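Local coordinates for protein MDM10 isoform 1 (Saccharomyces cerevisiae, PDB 7BTX) that helps tether the endoplasmic reticulum to mitochondria within the ERMES complex and acts in late assembly steps of the TOM translocase of the mitochondrial outer membrane, at residues D[4-16]-D[74-86]. Residues are numbered along the deposited sequence; the frame is centred on the assembly and turned at random.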
loop_
_atom_site.group_PDB
_atom_site.type_symbol
_atom_site.label_atom_id
_atom_site.label_comp_id
_atom_site.label_asym_id
_atom_site.label_seq_id
_atom_site.Cartn_x
_atom_site.Cartn_y
_atom_site.Cartn_z
ATOM N N TYR D 4 -23.202 -11.969 -4.201
ATOM C CA TYR D 4 -23.343 -13.220 -4.935
ATOM C C TYR D 4 -24.188 -14.225 -4.170
ATOM O O TYR D 4 -24.843 -15.077 -4.778
ATOM C CB TYR D 4 -21.978 -13.819 -5.249
ATOM C CG TYR D 4 -22.015 -14.783 -6.410
ATOM C CD1 TYR D 4 -22.297 -14.336 -7.694
ATOM C CD2 TYR D 4 -21.788 -16.141 -6.221
ATOM C CE1 TYR D 4 -22.339 -15.209 -8.762
ATOM C CE2 TYR D 4 -21.826 -17.027 -7.285
ATOM C CZ TYR D 4 -22.104 -16.553 -8.554
ATOM O OH TYR D 4 -22.144 -17.416 -9.622
ATOM N N MET D 5 -24.185 -14.146 -2.839
ATOM C CA MET D 5 -24.934 -15.106 -2.035
ATOM C C MET D 5 -26.435 -14.888 -2.166
ATOM O O MET D 5 -27.223 -15.817 -1.972
ATOM C CB MET D 5 -24.504 -15.005 -0.574
ATOM C CG MET D 5 -24.737 -16.257 0.240
ATOM S SD MET D 5 -25.001 -15.921 1.989
ATOM C CE MET D 5 -23.337 -15.752 2.601
ATOM N N ASP D 6 -26.851 -13.665 -2.504
ATOM C CA ASP D 6 -28.273 -13.368 -2.619
ATOM C C ASP D 6 -28.806 -13.603 -4.022
ATOM O O ASP D 6 -30.024 -13.584 -4.218
ATOM C CB ASP D 6 -28.551 -11.926 -2.200
ATOM C CG ASP D 6 -27.909 -11.570 -0.880
ATOM O OD1 ASP D 6 -28.104 -12.319 0.100
ATOM O OD2 ASP D 6 -27.213 -10.538 -0.819
ATOM N N GLN D 7 -27.934 -13.807 -5.009
ATOM C CA GLN D 7 -28.424 -14.203 -6.324
ATOM C C GLN D 7 -28.271 -15.697 -6.553
ATOM O O GLN D 7 -28.909 -16.246 -7.456
ATOM C CB GLN D 7 -27.723 -13.413 -7.429
ATOM C CG GLN D 7 -26.219 -13.310 -7.304
ATOM C CD GLN D 7 -25.634 -12.277 -8.251
ATOM O OE1 GLN D 7 -26.268 -11.895 -9.231
ATOM N NE2 GLN D 7 -24.428 -11.811 -7.955
ATOM N N VAL D 8 -27.427 -16.365 -5.766
ATOM C CA VAL D 8 -27.522 -17.816 -5.640
ATOM C C VAL D 8 -28.827 -18.184 -4.951
ATOM O O VAL D 8 -29.524 -19.122 -5.358
ATOM C CB VAL D 8 -26.300 -18.366 -4.875
ATOM C CG1 VAL D 8 -26.484 -19.817 -4.531
ATOM C CG2 VAL D 8 -25.045 -18.210 -5.685
ATOM N N LEU D 9 -29.191 -17.417 -3.923
ATOM C CA LEU D 9 -30.382 -17.695 -3.129
ATOM C C LEU D 9 -31.653 -17.471 -3.937
ATOM O O LEU D 9 -32.594 -18.266 -3.865
ATOM C CB LEU D 9 -30.367 -16.813 -1.886
ATOM C CG LEU D 9 -31.637 -16.718 -1.065
ATOM C CD1 LEU D 9 -31.790 -18.002 -0.339
ATOM C CD2 LEU D 9 -31.553 -15.571 -0.089
ATOM N N ARG D 10 -31.693 -16.401 -4.725
ATOM C CA ARG D 10 -32.876 -16.136 -5.531
ATOM C C ARG D 10 -32.966 -17.073 -6.725
ATOM O O ARG D 10 -34.053 -17.265 -7.275
ATOM C CB ARG D 10 -32.884 -14.680 -5.991
ATOM N N ALA D 11 -31.847 -17.663 -7.143
ATOM C CA ALA D 11 -31.892 -18.631 -8.233
ATOM C C ALA D 11 -32.415 -19.973 -7.747
ATOM O O ALA D 11 -32.994 -20.738 -8.525
ATOM C CB ALA D 11 -30.510 -18.795 -8.855
ATOM N N PHE D 12 -32.208 -20.280 -6.467
ATOM C CA PHE D 12 -32.751 -21.506 -5.898
ATOM C C PHE D 12 -34.233 -21.357 -5.599
ATOM O O PHE D 12 -34.983 -22.338 -5.634
ATOM C CB PHE D 12 -31.990 -21.866 -4.629
ATOM C CG PHE D 12 -32.341 -23.208 -4.075
ATOM C CD1 PHE D 12 -31.992 -24.360 -4.751
ATOM C CD2 PHE D 12 -33.010 -23.318 -2.873
ATOM C CE1 PHE D 12 -32.308 -25.591 -4.241
ATOM C CE2 PHE D 12 -33.329 -24.549 -2.362
ATOM C CZ PHE D 12 -32.978 -25.683 -3.045
ATOM N N TYR D 13 -34.668 -20.135 -5.299
ATOM C CA TYR D 13 -36.074 -19.876 -5.034
ATOM C C TYR D 13 -36.915 -19.958 -6.294
ATOM O O TYR D 13 -38.048 -20.441 -6.235
ATOM C CB TYR D 13 -36.239 -18.498 -4.403
ATOM C CG TYR D 13 -35.899 -18.424 -2.935
ATOM C CD1 TYR D 13 -35.499 -19.549 -2.231
ATOM C CD2 TYR D 13 -35.973 -17.223 -2.259
ATOM C CE1 TYR D 13 -35.190 -19.474 -0.897
ATOM C CE2 TYR D 13 -35.672 -17.138 -0.925
ATOM C CZ TYR D 13 -35.284 -18.266 -0.249
ATOM O OH TYR D 13 -34.973 -18.180 1.085
ATOM N N GLN D 14 -36.394 -19.498 -7.425
ATOM C CA GLN D 14 -37.103 -19.573 -8.691
ATOM C C GLN D 14 -37.024 -20.949 -9.327
ATOM O O GLN D 14 -37.785 -21.230 -10.256
ATOM C CB GLN D 14 -36.554 -18.533 -9.670
ATOM C CG GLN D 14 -36.739 -17.094 -9.232
ATOM C CD GLN D 14 -35.639 -16.194 -9.750
ATOM O OE1 GLN D 14 -34.928 -16.547 -10.689
ATOM N NE2 GLN D 14 -35.488 -15.028 -9.135
ATOM N N SER D 15 -36.123 -21.805 -8.855
ATOM C CA SER D 15 -35.979 -23.149 -9.393
ATOM C C SER D 15 -36.801 -24.181 -8.643
ATOM O O SER D 15 -37.246 -25.159 -9.251
ATOM C CB SER D 15 -34.508 -23.572 -9.373
ATOM O OG SER D 15 -34.357 -24.887 -9.868
ATOM N N THR D 16 -37.010 -23.991 -7.343
ATOM C CA THR D 16 -37.821 -24.893 -6.541
ATOM C C THR D 16 -39.203 -24.330 -6.249
ATOM O O THR D 16 -39.974 -24.969 -5.526
ATOM C CB THR D 16 -37.105 -25.225 -5.235
ATOM O OG1 THR D 16 -37.011 -24.051 -4.425
ATOM C CG2 THR D 16 -35.720 -25.722 -5.528
ATOM N N LEU D 74 -20.385 -24.409 -5.153
ATOM C CA LEU D 74 -21.839 -24.390 -5.258
ATOM C C LEU D 74 -22.326 -25.732 -5.779
ATOM O O LEU D 74 -22.084 -26.080 -6.937
ATOM C CB LEU D 74 -22.314 -23.251 -6.158
ATOM C CG LEU D 74 -23.779 -23.264 -6.590
ATOM C CD1 LEU D 74 -24.681 -22.979 -5.421
ATOM C CD2 LEU D 74 -24.004 -22.255 -7.678
ATOM N N TYR D 75 -23.015 -26.477 -4.925
ATOM C CA TYR D 75 -23.650 -27.733 -5.291
ATOM C C TYR D 75 -25.111 -27.651 -4.882
ATOM O O TYR D 75 -25.422 -27.132 -3.808
ATOM C CB TYR D 75 -22.958 -28.912 -4.611
ATOM C CG TYR D 75 -23.752 -30.188 -4.671
ATOM C CD1 TYR D 75 -23.959 -30.840 -5.876
ATOM C CD2 TYR D 75 -24.306 -30.734 -3.525
ATOM C CE1 TYR D 75 -24.693 -32.000 -5.939
ATOM C CE2 TYR D 75 -25.043 -31.895 -3.578
ATOM C CZ TYR D 75 -25.232 -32.523 -4.788
ATOM O OH TYR D 75 -25.965 -33.684 -4.844
ATOM N N SER D 76 -26.004 -28.148 -5.728
ATOM C CA SER D 76 -27.425 -28.135 -5.427
ATOM C C SER D 76 -28.138 -29.318 -6.067
ATOM O O SER D 76 -27.773 -29.772 -7.152
ATOM C CB SER D 76 -28.067 -26.849 -5.904
ATOM O OG SER D 76 -28.267 -26.893 -7.300
ATOM N N ASP D 77 -29.174 -29.805 -5.379
ATOM C CA ASP D 77 -30.005 -30.876 -5.918
ATOM C C ASP D 77 -30.933 -30.379 -7.014
ATOM O O ASP D 77 -31.327 -31.161 -7.885
ATOM C CB ASP D 77 -30.845 -31.517 -4.812
ATOM C CG ASP D 77 -30.006 -32.102 -3.705
ATOM O OD1 ASP D 77 -28.783 -31.867 -3.698
ATOM O OD2 ASP D 77 -30.573 -32.795 -2.837
ATOM N N ALA D 78 -31.307 -29.103 -6.974
ATOM C CA ALA D 78 -32.170 -28.516 -7.993
ATOM C C ALA D 78 -31.391 -28.400 -9.292
ATOM O O ALA D 78 -30.579 -27.486 -9.457
ATOM C CB ALA D 78 -32.673 -27.151 -7.537
ATOM N N GLN D 79 -31.654 -29.305 -10.228
ATOM C CA GLN D 79 -30.822 -29.434 -11.416
ATOM C C GLN D 79 -31.205 -28.467 -12.528
ATOM O O GLN D 79 -30.904 -28.741 -13.695
ATOM C CB GLN D 79 -30.871 -30.872 -11.936
ATOM C CG GLN D 79 -29.874 -31.822 -11.274
ATOM C CD GLN D 79 -28.430 -31.353 -11.383
ATOM O OE1 GLN D 79 -27.910 -30.674 -10.496
ATOM N NE2 GLN D 79 -27.773 -31.721 -12.476
ATOM N N GLN D 80 -31.870 -27.360 -12.202
ATOM C CA GLN D 80 -32.224 -26.323 -13.160
ATOM C C GLN D 80 -31.714 -24.960 -12.708
ATOM O O GLN D 80 -32.266 -23.928 -13.092
ATOM C CB GLN D 80 -33.737 -26.275 -13.365
ATOM C CG GLN D 80 -34.359 -27.544 -13.938
ATOM C CD GLN D 80 -34.700 -28.566 -12.865
ATOM O OE1 GLN D 80 -34.762 -28.239 -11.679
ATOM N NE2 GLN D 80 -34.924 -29.808 -13.278
ATOM N N LEU D 81 -30.655 -24.941 -11.898
ATOM C CA LEU D 81 -30.346 -23.758 -11.104
ATOM C C LEU D 81 -29.611 -22.693 -11.904
ATOM O O LEU D 81 -29.895 -21.502 -11.752
ATOM C CB LEU D 81 -29.528 -24.157 -9.877
ATOM C CG LEU D 81 -29.325 -23.127 -8.768
ATOM C CD1 LEU D 81 -29.528 -23.804 -7.457
ATOM C CD2 LEU D 81 -27.937 -22.539 -8.809
ATOM N N GLU D 82 -28.668 -23.085 -12.752
ATOM C CA GLU D 82 -27.810 -22.115 -13.418
ATOM C C GLU D 82 -28.419 -21.537 -14.689
ATOM O O GLU D 82 -27.771 -20.721 -15.353
ATOM C CB GLU D 82 -26.441 -22.727 -13.702
ATOM C CG GLU D 82 -25.638 -22.929 -12.428
ATOM C CD GLU D 82 -24.194 -23.269 -12.692
ATOM O OE1 GLU D 82 -23.360 -22.342 -12.641
ATOM O OE2 GLU D 82 -23.889 -24.454 -12.942
ATOM N N LYS D 83 -29.644 -21.928 -15.038
ATOM C CA LYS D 83 -30.425 -21.131 -15.973
ATOM C C LYS D 83 -30.975 -19.873 -15.321
ATOM O O LYS D 83 -31.365 -18.940 -16.030
ATOM C CB LYS D 83 -31.582 -21.947 -16.549
ATOM C CG LYS D 83 -31.164 -23.195 -17.307
ATOM C CD LYS D 83 -32.380 -23.956 -17.808
ATOM C CE LYS D 83 -32.847 -24.987 -16.800
ATOM N NZ LYS D 83 -31.788 -25.990 -16.518
ATOM N N PHE D 84 -31.014 -19.833 -13.991
ATOM C CA PHE D 84 -31.511 -18.695 -13.234
ATOM C C PHE D 84 -30.388 -17.870 -12.626
ATOM O O PHE D 84 -30.661 -16.882 -11.939
ATOM C CB PHE D 84 -32.458 -19.168 -12.131
ATOM C CG PHE D 84 -33.728 -19.781 -12.642
ATOM C CD1 PHE D 84 -33.799 -21.137 -12.911
ATOM C CD2 PHE D 84 -34.855 -19.002 -12.844
ATOM C CE1 PHE D 84 -34.962 -21.706 -13.378
ATOM C CE2 PHE D 84 -36.026 -19.567 -13.306
ATOM C CZ PHE D 84 -36.077 -20.922 -13.575
ATOM N N MET D 85 -29.135 -18.249 -12.867
ATOM C CA MET D 85 -27.980 -17.569 -12.299
ATOM C C MET D 85 -27.479 -16.428 -13.171
ATOM O O MET D 85 -26.322 -16.015 -13.033
ATOM C CB MET D 85 -26.858 -18.573 -12.047
ATOM C CG MET D 85 -27.140 -19.493 -10.888
ATOM S SD MET D 85 -26.762 -18.712 -9.323
ATOM C CE MET D 85 -25.012 -19.015 -9.295
ATOM N N ARG D 86 -28.316 -15.924 -14.071
ATOM C CA ARG D 86 -28.021 -14.718 -14.823
ATOM C C ARG D 86 -29.110 -13.674 -14.646
ATOM O O ARG D 86 -29.024 -12.605 -15.263
ATOM C CB ARG D 86 -27.845 -15.033 -16.318
ATOM C CG ARG D 86 -26.727 -16.019 -16.642
ATOM C CD ARG D 86 -27.282 -17.418 -16.882
ATOM N NE ARG D 86 -26.234 -18.423 -17.029
ATOM C CZ ARG D 86 -25.747 -18.832 -18.196
ATOM N NH1 ARG D 86 -24.797 -19.756 -18.231
ATOM N NH2 ARG D 86 -26.209 -18.321 -19.327
#
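Ala11 on helix 5-16 and Phe84 in the loop after strand 68-76 bring the two backbones closest, their CA atoms 5.0 Å apart, and Ser15 with Leu81 makes the next approach. The methyl of Ala11 fills this narrow point: its CB stands 3.8 Å from Phe84 CB and also meets Met85 SD. Met85, bent at both chi2 and chi3 (-81° and -82°), turns back along the helix and brings its CE to 3.7 Å from Val8 CG2 and beside the Tyr4 hydroxyl, the Tyr4 and Met85 side chains crossing at about a right angle. Val8 divides its branches between two partners, since CG1 lies 3.7 Å from Leu74 CD1 on the strand. One turn on, the Phe12 ring receives Leu81 CD1 near its plane, 3.7 Å from CD1 of the ring, while Ala78 CB approaches obliquely. Phe84 lies against Gln14: Gln14 O sits over one face of the ring, 3.7 Å from Phe84 CZ. Gln14 OE1 comes to 3.3 Å from Phe84 CD2, with amide and ring planes 61° apart. Within the helix segment, Thr16 OG1 donates to Phe12 O at 2.9 Å, and Thr16 N reaches that oxygen from the opposite face of the carbonyl plane. Cutting Phe84 back to an alanine would probably expose the Gln14 carbonyl and side chain that the ring now covers, while the touch of its CB on Ala11 would remain. Elsewhere, Leu9 and Phe12 touch Ile158 of strand 152-162, and Phe12 meets Leu141 of strand 140-147, consistent with a helix lying against the inner wall of the beta-barrel. With 589 Å² buried and no hydrogen bonds between the segments, apolar van der Waals contact, rather than directional polar bonding, probably holds helix and loop together.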